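Local coordinates for protein ferredoxin (Trichomonas vaginalis, PDB 1L5P) that carries electrons on a single [2Fe-2S] cluster, linking pyruvate:ferredoxin oxidoreductase to hydrogenase in the hydrogenosome, at residues Gly1-Ala5 with Gln13-Glu17; Cys47-Val52 with Asn73-Cys78. All coordinates share one frame; numbering follows the deposited sequence.

Contact 1 of 2, residues Gly1-Ala5 with Gln13-Glu17; sequences GTITA and QLKFE
The N-terminal beta hairpin, built from strands 2-7 and 10-15, brings G1 against F16 and I3 against L14. I3 and L14 form an antiparallel hydrogen-bonded pair. L14 N donates to I3 O at 2.8 Å, and I3 N returns a bond to L14 O. Past the last bridge the two chains stay joined: F16 N donates to G1 O at 2.8 Å, and G1 N to F16 O at 3.0 Å.

The F16 side chain folds back toward G1, its CG placed between the backbone N and the carbonyl carbon (chi1 69°), which sets one ring face against G1; G1 CA makes a CH-pi contact over that face, 3.8 Å from the centroid. I3 crosses F16 at about a right angle, resting its CG2 methyl 3.5 Å from F16 CD2. Strand 10-15 forms one margin of the mixed sheet of this ferredoxin fold. On the sheet face that carries I3 and L14, helix 22-27 covers the pair, with L22 on I3 and V25 and L26 on L14. The other face carries T2, T4, Q13 and K15, where the T2 CG2 methyl lies 3.6 Å from K15 NZ.

Contact 2 of 2, residues Cys47-Val52 with Asn73-Cys78; sequences CICKHV and NARLAC. With FES (Fe2/s2 (inorganic) cluster), chain D.
C47 and C78 meet at the [2Fe-2S] cluster, where C47 SG (2.4 Å) and C78 SG (2.2 Å) both bind iron FE2. Their similar chi1 angles (61° for C47, 64° for C78) let the sulfurs converge on FE2, with C47 SG 3.5 Å from C78 SG. C47 SG also accepts a long, nearly straight hydrogen bond from C78 N (3.5 Å, 175°), which may stabilise negative charge on the thiolate. C38 and C44 complete the cysteine ligands.

Beside the cluster, L76 reaches two ways: CD1 approaches sulfide S1 at 4.0 Å, while CD2 meets I48 CD1 at 3.6 Å, the side chains crossing at a slant. Farther from the cluster, C49 and R75 form an antiparallel hydrogen-bonded pair, and H51 N donates to N73 O. One water lies in plane at the edges of the H51 ring and R75 guanidinium, 2.7 Å from H51 ND1 and 2.9 Å from R75 NH1. Bends at chi2 and chi3 bring NH1 to this water, which accepts from it, while E63 holds R75 NE in a salt bridge.

Helix 61-67 packs on I48, A74 and L76, helix 22-27 on C47, C49, A77 and C78, and strand 90-92 continues the sheet beyond strand 48-53.

Contacts 1 and 2 belong to the same mixed sheet but to its two margins: strand 10-15 is outermost at one side and strand 74-76 at the other. Their centres lie about 15 Å apart and they do not touch, although helix 22-27 packs against both. Both are partly buried. Contact 1, farther from the chain centre, mixes buried I3, A5 and F16 with exposed G1, Q13 and K15, and joins hairpin neighbours through backbone bonds and aromatic and aliphatic packing. Contact 2 has six buried residues, both cluster cysteines among them, and V52 as its one exposed residue; it pairs strands distant in sequence and combines apolar packing with cysteine-iron coordination and a water-linked polar edge.

Contact 1 of 2, residues Gly1-Ala5 with Gln13-Glu17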
ATOM      1  N   GLY A   1       3.551  -8.501  11.681  1.00 29.06           N
ATOM      2  CA  GLY A   1       4.055  -9.335  10.545  1.00 28.28           C
ATOM      3  C   GLY A   1       4.972  -8.534   9.651  1.00 27.01           C
ATOM      4  O   GLY A   1       5.504  -7.513  10.081  1.00 28.44           O
ATOM      5  N   THR A   2       5.184  -9.001   8.425  1.00 26.38           N
ATOM      6  CA  THR A   2       6.024  -8.270   7.488  1.00 28.68           C
ATOM      7  C   THR A   2       5.552  -8.414   6.051  1.00 29.01           C
ATOM      8  O   THR A   2       4.948  -9.418   5.664  1.00 31.55           O
ATOM      9  CB  THR A   2       7.514  -8.698   7.535  1.00 30.23           C
ATOM     10  OG1 THR A   2       7.683  -9.889   6.768  1.00 33.64           O
ATOM     11  CG2 THR A   2       7.980  -8.930   8.967  1.00 30.11           C
ATOM     12  N   ILE A   3       5.839  -7.386   5.265  1.00 27.59           N
ATOM     13  CA  ILE A   3       5.471  -7.364   3.865  1.00 27.08           C
ATOM     14  C   ILE A   3       6.717  -6.982   3.083  1.00 27.57           C
ATOM     15  O   ILE A   3       7.679  -6.434   3.633  1.00 25.04           O
ATOM     16  CB  ILE A   3       4.320  -6.338   3.584  1.00 27.29           C
ATOM     17  CG1 ILE A   3       4.774  -4.911   3.895  1.00 24.20           C
ATOM     18  CG2 ILE A   3       3.111  -6.659   4.463  1.00 29.01           C
ATOM     19  CD1 ILE A   3       4.913  -4.051   2.678  1.00 23.19           C
ATOM     20  N   THR A   4       6.690  -7.285   1.796  1.00 28.50           N
ATOM     21  CA  THR A   4       7.802  -7.006   0.915  1.00 29.19           C
ATOM     22  C   THR A   4       7.451  -5.849  -0.011  1.00 28.84           C
ATOM     23  O   THR A   4       6.442  -5.909  -0.711  1.00 30.10           O
ATOM     24  CB  THR A   4       8.108  -8.266   0.075  1.00 29.97           C
ATOM     25  OG1 THR A   4       8.539  -9.319   0.945  1.00 31.32           O
ATOM     26  CG2 THR A   4       9.171  -7.987  -0.967  1.00 30.49           C
ATOM     27  N   ALA A   5       8.268  -4.797   0.002  1.00 27.59           N
ATOM     28  CA  ALA A   5       8.064  -3.645  -0.871  1.00 28.37           C
ATOM     29  C   ALA A   5       9.117  -3.783  -1.958  1.00 29.91           C
ATOM     30  O   ALA A   5      10.249  -4.150  -1.665  1.00 32.74           O
ATOM     31  CB  ALA A   5       8.268  -2.341  -0.096  1.00 28.02           C
ATOM     32  N   GLN A  13      12.234  -5.960   2.685  1.00 44.92           N
ATOM     33  CA  GLN A  13      11.265  -6.471   3.639  1.00 45.03           C
ATOM     34  C   GLN A  13      11.045  -5.468   4.760  1.00 44.37           C
ATOM     35  O   GLN A  13      11.994  -4.937   5.340  1.00 44.17           O
ATOM     36  CB  GLN A  13      11.730  -7.807   4.219  1.00 47.68           C
ATOM     37  CG  GLN A  13      10.984  -8.220   5.480  1.00 50.21           C
ATOM     38  CD  GLN A  13      11.029  -9.714   5.714  1.00 51.48           C
ATOM     39  OE1 GLN A  13      11.368 -10.479   4.811  1.00 54.77           O
ATOM     40  NE2 GLN A  13      10.686 -10.140   6.928  1.00 52.39           N
ATOM     41  N   LEU A  14       9.776  -5.205   5.049  1.00 43.81           N
ATOM     42  CA  LEU A  14       9.406  -4.262   6.092  1.00 42.49           C
ATOM     43  C   LEU A  14       8.492  -4.948   7.095  1.00 42.39           C
ATOM     44  O   LEU A  14       7.673  -5.791   6.720  1.00 43.01           O
ATOM     45  CB  LEU A  14       8.685  -3.048   5.485  1.00 41.62           C
ATOM     46  CG  LEU A  14       9.068  -2.608   4.065  1.00 42.22           C
ATOM     47  CD1 LEU A  14       8.333  -1.326   3.696  1.00 41.56           C
ATOM     48  CD2 LEU A  14      10.567  -2.382   3.980  1.00 42.65           C
ATOM     49  N   LYS A  15       8.646  -4.596   8.369  1.00 41.72           N
ATOM     50  CA  LYS A  15       7.816  -5.165   9.426  1.00 40.83           C
ATOM     51  C   LYS A  15       6.661  -4.213   9.665  1.00 39.60           C
ATOM     52  O   LYS A  15       6.805  -3.003   9.538  1.00 37.43           O
ATOM     53  CB  LYS A  15       8.601  -5.327  10.733  1.00 42.18           C
ATOM     54  CG  LYS A  15      10.112  -5.207  10.600  1.00 46.80           C
ATOM     55  CD  LYS A  15      10.818  -5.747  11.837  1.00 47.08           C
ATOM     56  CE  LYS A  15      11.006  -7.256  11.752  1.00 52.75           C
ATOM     57  NZ  LYS A  15      11.045  -7.747  10.334  1.00 54.67           N
ATOM     58  N   PHE A  16       5.502  -4.757   9.994  1.00 40.31           N
ATOM     59  CA  PHE A  16       4.356  -3.907  10.249  1.00 42.23           C
ATOM     60  C   PHE A  16       3.692  -4.333  11.535  1.00 45.18           C
ATOM     61  O   PHE A  16       3.821  -5.482  11.972  1.00 46.30           O
ATOM     62  CB  PHE A  16       3.346  -3.974   9.098  1.00 38.54           C
ATOM     63  CG  PHE A  16       2.652  -5.296   8.978  1.00 35.99           C
ATOM     64  CD1 PHE A  16       1.722  -5.703   9.934  1.00 35.72           C
ATOM     65  CD2 PHE A  16       2.943  -6.151   7.922  1.00 35.94           C
ATOM     66  CE1 PHE A  16       1.098  -6.945   9.843  1.00 35.82           C
ATOM     67  CE2 PHE A  16       2.323  -7.400   7.818  1.00 35.44           C
ATOM     68  CZ  PHE A  16       1.401  -7.797   8.780  1.00 34.92           C
ATOM     69  N   GLU A  17       2.980  -3.389  12.133  1.00 47.16           N
ATOM     70  CA  GLU A  17       2.264  -3.629  13.369  1.00 48.43           C
ATOM     71  C   GLU A  17       0.777  -3.642  13.038  1.00 47.65           C
ATOM     72  O   GLU A  17       0.303  -2.804  12.271  1.00 48.82           O
ATOM     73  CB  GLU A  17       2.573  -2.510  14.355  1.00 50.85           C
ATOM     74  CG  GLU A  17       3.482  -2.921  15.479  1.00 59.85           C
ATOM     75  CD  GLU A  17       2.757  -2.954  16.810  1.00 68.24           C
ATOM     76  OE1 GLU A  17       2.242  -1.893  17.238  1.00 72.63           O
ATOM     77  OE2 GLU A  17       2.699  -4.041  17.429  1.00 72.18           O
TER

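Contact 2 of 2, residues Cys47-Val52 with Asn73-Cys78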
ATOM      1  N   CYS A  47      -0.990   7.781  -3.098  1.00 31.16           N
ATOM      2  CA  CYS A  47      -0.254   6.666  -2.500  1.00 29.00           C
ATOM      3  C   CYS A  47      -0.388   5.367  -3.275  1.00 26.32           C
ATOM      4  O   CYS A  47      -0.457   4.296  -2.686  1.00 26.02           O
ATOM      5  CB  CYS A  47      -0.747   6.431  -1.088  1.00 29.14           C
ATOM      6  SG  CYS A  47      -2.473   6.001  -1.076  1.00 30.99           S
ATOM      7  N   ILE A  48      -0.400   5.461  -4.594  1.00 27.58           N
ATOM      8  CA  ILE A  48      -0.543   4.289  -5.442  1.00 28.31           C
ATOM      9  C   ILE A  48       0.611   3.298  -5.370  1.00 29.70           C
ATOM     10  O   ILE A  48       1.775   3.679  -5.389  1.00 30.53           O
ATOM     11  CB  ILE A  48      -0.703   4.703  -6.905  1.00 27.22           C
ATOM     12  CG1 ILE A  48      -2.077   5.340  -7.105  1.00 28.86           C
ATOM     13  CG2 ILE A  48      -0.528   3.489  -7.806  1.00 25.28           C
ATOM     14  CD1 ILE A  48      -3.220   4.393  -6.800  1.00 27.94           C
ATOM     15  N   CYS A  49       0.272   2.018  -5.295  1.00 30.26           N
ATOM     16  CA  CYS A  49       1.258   0.952  -5.268  1.00 28.91           C
ATOM     17  C   CYS A  49       0.618  -0.225  -5.976  1.00 30.99           C
ATOM     18  O   CYS A  49      -0.548  -0.150  -6.363  1.00 32.95           O
ATOM     19  CB  CYS A  49       1.599   0.582  -3.843  1.00 28.90           C
ATOM     20  SG  CYS A  49       0.245  -0.103  -2.950  1.00 30.91           S
ATOM     21  N   LYS A  50       1.359  -1.311  -6.168  1.00 30.93           N
ATOM     22  CA  LYS A  50       0.784  -2.464  -6.855  1.00 28.41           C
ATOM     23  C   LYS A  50       0.851  -3.714  -6.002  1.00 28.80           C
ATOM     24  O   LYS A  50       1.918  -4.092  -5.534  1.00 30.57           O
ATOM     25  CB  LYS A  50       1.499  -2.712  -8.184  1.00 26.60           C
ATOM     26  CG  LYS A  50       0.850  -2.035  -9.369  1.00 27.29           C
ATOM     27  CD  LYS A  50       1.714  -0.914  -9.908  1.00 31.29           C
ATOM     28  CE  LYS A  50       2.931  -1.471 -10.633  1.00 35.61           C
ATOM     29  NZ  LYS A  50       4.063  -0.502 -10.702  1.00 38.60           N
ATOM     30  N   HIS A  51      -0.299  -4.345  -5.788  1.00 27.86           N
ATOM     31  CA  HIS A  51      -0.360  -5.571  -5.011  1.00 27.84           C
ATOM     32  C   HIS A  51      -0.023  -6.724  -5.958  1.00 28.94           C
ATOM     33  O   HIS A  51      -0.797  -7.037  -6.866  1.00 27.56           O
ATOM     34  CB  HIS A  51      -1.760  -5.759  -4.425  1.00 30.39           C
ATOM     35  CG  HIS A  51      -1.970  -7.089  -3.764  1.00 32.82           C
ATOM     36  ND1 HIS A  51      -3.214  -7.673  -3.651  1.00 32.15           N
ATOM     37  CD2 HIS A  51      -1.099  -7.939  -3.172  1.00 33.23           C
ATOM     38  CE1 HIS A  51      -3.099  -8.825  -3.016  1.00 36.33           C
ATOM     39  NE2 HIS A  51      -1.824  -9.011  -2.714  1.00 33.57           N
ATOM     40  N   VAL A  52       1.140  -7.346  -5.755  1.00 31.14           N
ATOM     41  CA  VAL A  52       1.570  -8.449  -6.611  1.00 31.63           C
ATOM     42  C   VAL A  52       1.506  -9.842  -5.998  1.00 30.75           C
ATOM     43  O   VAL A  52       1.503 -10.829  -6.730  1.00 31.32           O
ATOM     44  CB  VAL A  52       2.999  -8.248  -7.144  1.00 35.87           C
ATOM     45  CG1 VAL A  52       3.031  -7.033  -8.066  1.00 39.80           C
ATOM     46  CG2 VAL A  52       3.984  -8.109  -5.986  1.00 34.58           C
ATOM     47  N   ASN A  73      -3.813  -3.959 -11.032  1.00 27.89           N
ATOM     48  CA  ASN A  73      -3.379  -4.346  -9.693  1.00 29.20           C
ATOM     49  C   ASN A  73      -3.006  -3.184  -8.787  1.00 27.45           C
ATOM     50  O   ASN A  73      -2.363  -3.372  -7.756  1.00 26.44           O
ATOM     51  CB  ASN A  73      -2.203  -5.320  -9.795  1.00 34.63           C
ATOM     52  CG  ASN A  73      -1.161  -4.887 -10.823  1.00 40.05           C
ATOM     53  OD1 ASN A  73      -1.385  -3.980 -11.640  1.00 40.69           O
ATOM     54  ND2 ASN A  73      -0.005  -5.546 -10.788  1.00 43.67           N
ATOM     55  N   ALA A  74      -3.426  -1.986  -9.168  1.00 25.39           N
ATOM     56  CA  ALA A  74      -3.141  -0.797  -8.384  1.00 22.27           C
ATOM     57  C   ALA A  74      -4.025  -0.745  -7.154  1.00 21.32           C
ATOM     58  O   ALA A  74      -5.168  -1.176  -7.189  1.00 22.92           O
ATOM     59  CB  ALA A  74      -3.371   0.448  -9.231  1.00 20.28           C
ATOM     60  N   ARG A  75      -3.487  -0.216  -6.065  1.00 21.07           N
ATOM     61  CA  ARG A  75      -4.226  -0.068  -4.826  1.00 20.20           C
ATOM     62  C   ARG A  75      -3.716   1.201  -4.132  1.00 23.39           C
ATOM     63  O   ARG A  75      -2.630   1.692  -4.444  1.00 23.12           O
ATOM     64  CB  ARG A  75      -3.996  -1.276  -3.915  1.00 20.42           C
ATOM     65  CG  ARG A  75      -4.519  -2.596  -4.452  1.00 21.94           C
ATOM     66  CD  ARG A  75      -6.044  -2.677  -4.379  1.00 19.70           C
ATOM     67  NE  ARG A  75      -6.551  -2.284  -3.074  1.00 15.16           N
ATOM     68  CZ  ARG A  75      -6.861  -3.136  -2.107  1.00 18.81           C
ATOM     69  NH1 ARG A  75      -6.719  -4.439  -2.303  1.00 18.26           N
ATOM     70  NH2 ARG A  75      -7.313  -2.687  -0.939  1.00 18.54           N
ATOM     71  N   LEU A  76      -4.510   1.737  -3.208  1.00 23.75           N
ATOM     72  CA  LEU A  76      -4.120   2.916  -2.448  1.00 23.38           C
ATOM     73  C   LEU A  76      -3.482   2.372  -1.179  1.00 23.32           C
ATOM     74  O   LEU A  76      -4.137   1.687  -0.401  1.00 24.22           O
ATOM     75  CB  LEU A  76      -5.344   3.748  -2.060  1.00 23.30           C
ATOM     76  CG  LEU A  76      -6.083   4.563  -3.124  1.00 22.28           C
ATOM     77  CD1 LEU A  76      -7.112   5.434  -2.419  1.00 20.12           C
ATOM     78  CD2 LEU A  76      -5.114   5.417  -3.931  1.00 19.62           C
ATOM     79  N   ALA A  77      -2.209   2.671  -0.966  1.00 24.77           N
ATOM     80  CA  ALA A  77      -1.513   2.183   0.211  1.00 22.13           C
ATOM     81  C   ALA A  77      -2.230   2.538   1.506  1.00 22.59           C
ATOM     82  O   ALA A  77      -2.269   1.730   2.427  1.00 24.21           O
ATOM     83  CB  ALA A  77      -0.095   2.724   0.230  1.00 23.79           C
ATOM     84  N   CYS A  78      -2.808   3.733   1.593  1.00 24.03           N
ATOM     85  CA  CYS A  78      -3.489   4.115   2.828  1.00 26.67           C
ATOM     86  C   CYS A  78      -4.869   3.462   3.009  1.00 28.86           C
ATOM     87  O   CYS A  78      -5.469   3.543   4.089  1.00 29.29           O
ATOM     88  CB  CYS A  78      -3.610   5.638   2.935  1.00 28.40           C
ATOM     89  SG  CYS A  78      -4.619   6.407   1.667  1.00 34.56           S
TER
HETATM   90 FE1  FES D  94      -4.120  10.401  -0.117  1.00 29.89          FE
HETATM   91 FE2  FES D  94      -3.679   7.727   0.159  1.00 32.50          FE
HETATM   92  S1  FES D  94      -5.291   8.714  -1.036  1.00 33.00           S
HETATM   93  S2  FES D  94      -2.489   9.409   1.088  1.00 30.45           S
HETATM   94  O   HOH W   1      -5.564  -6.332  -4.100  1.00 31.62           O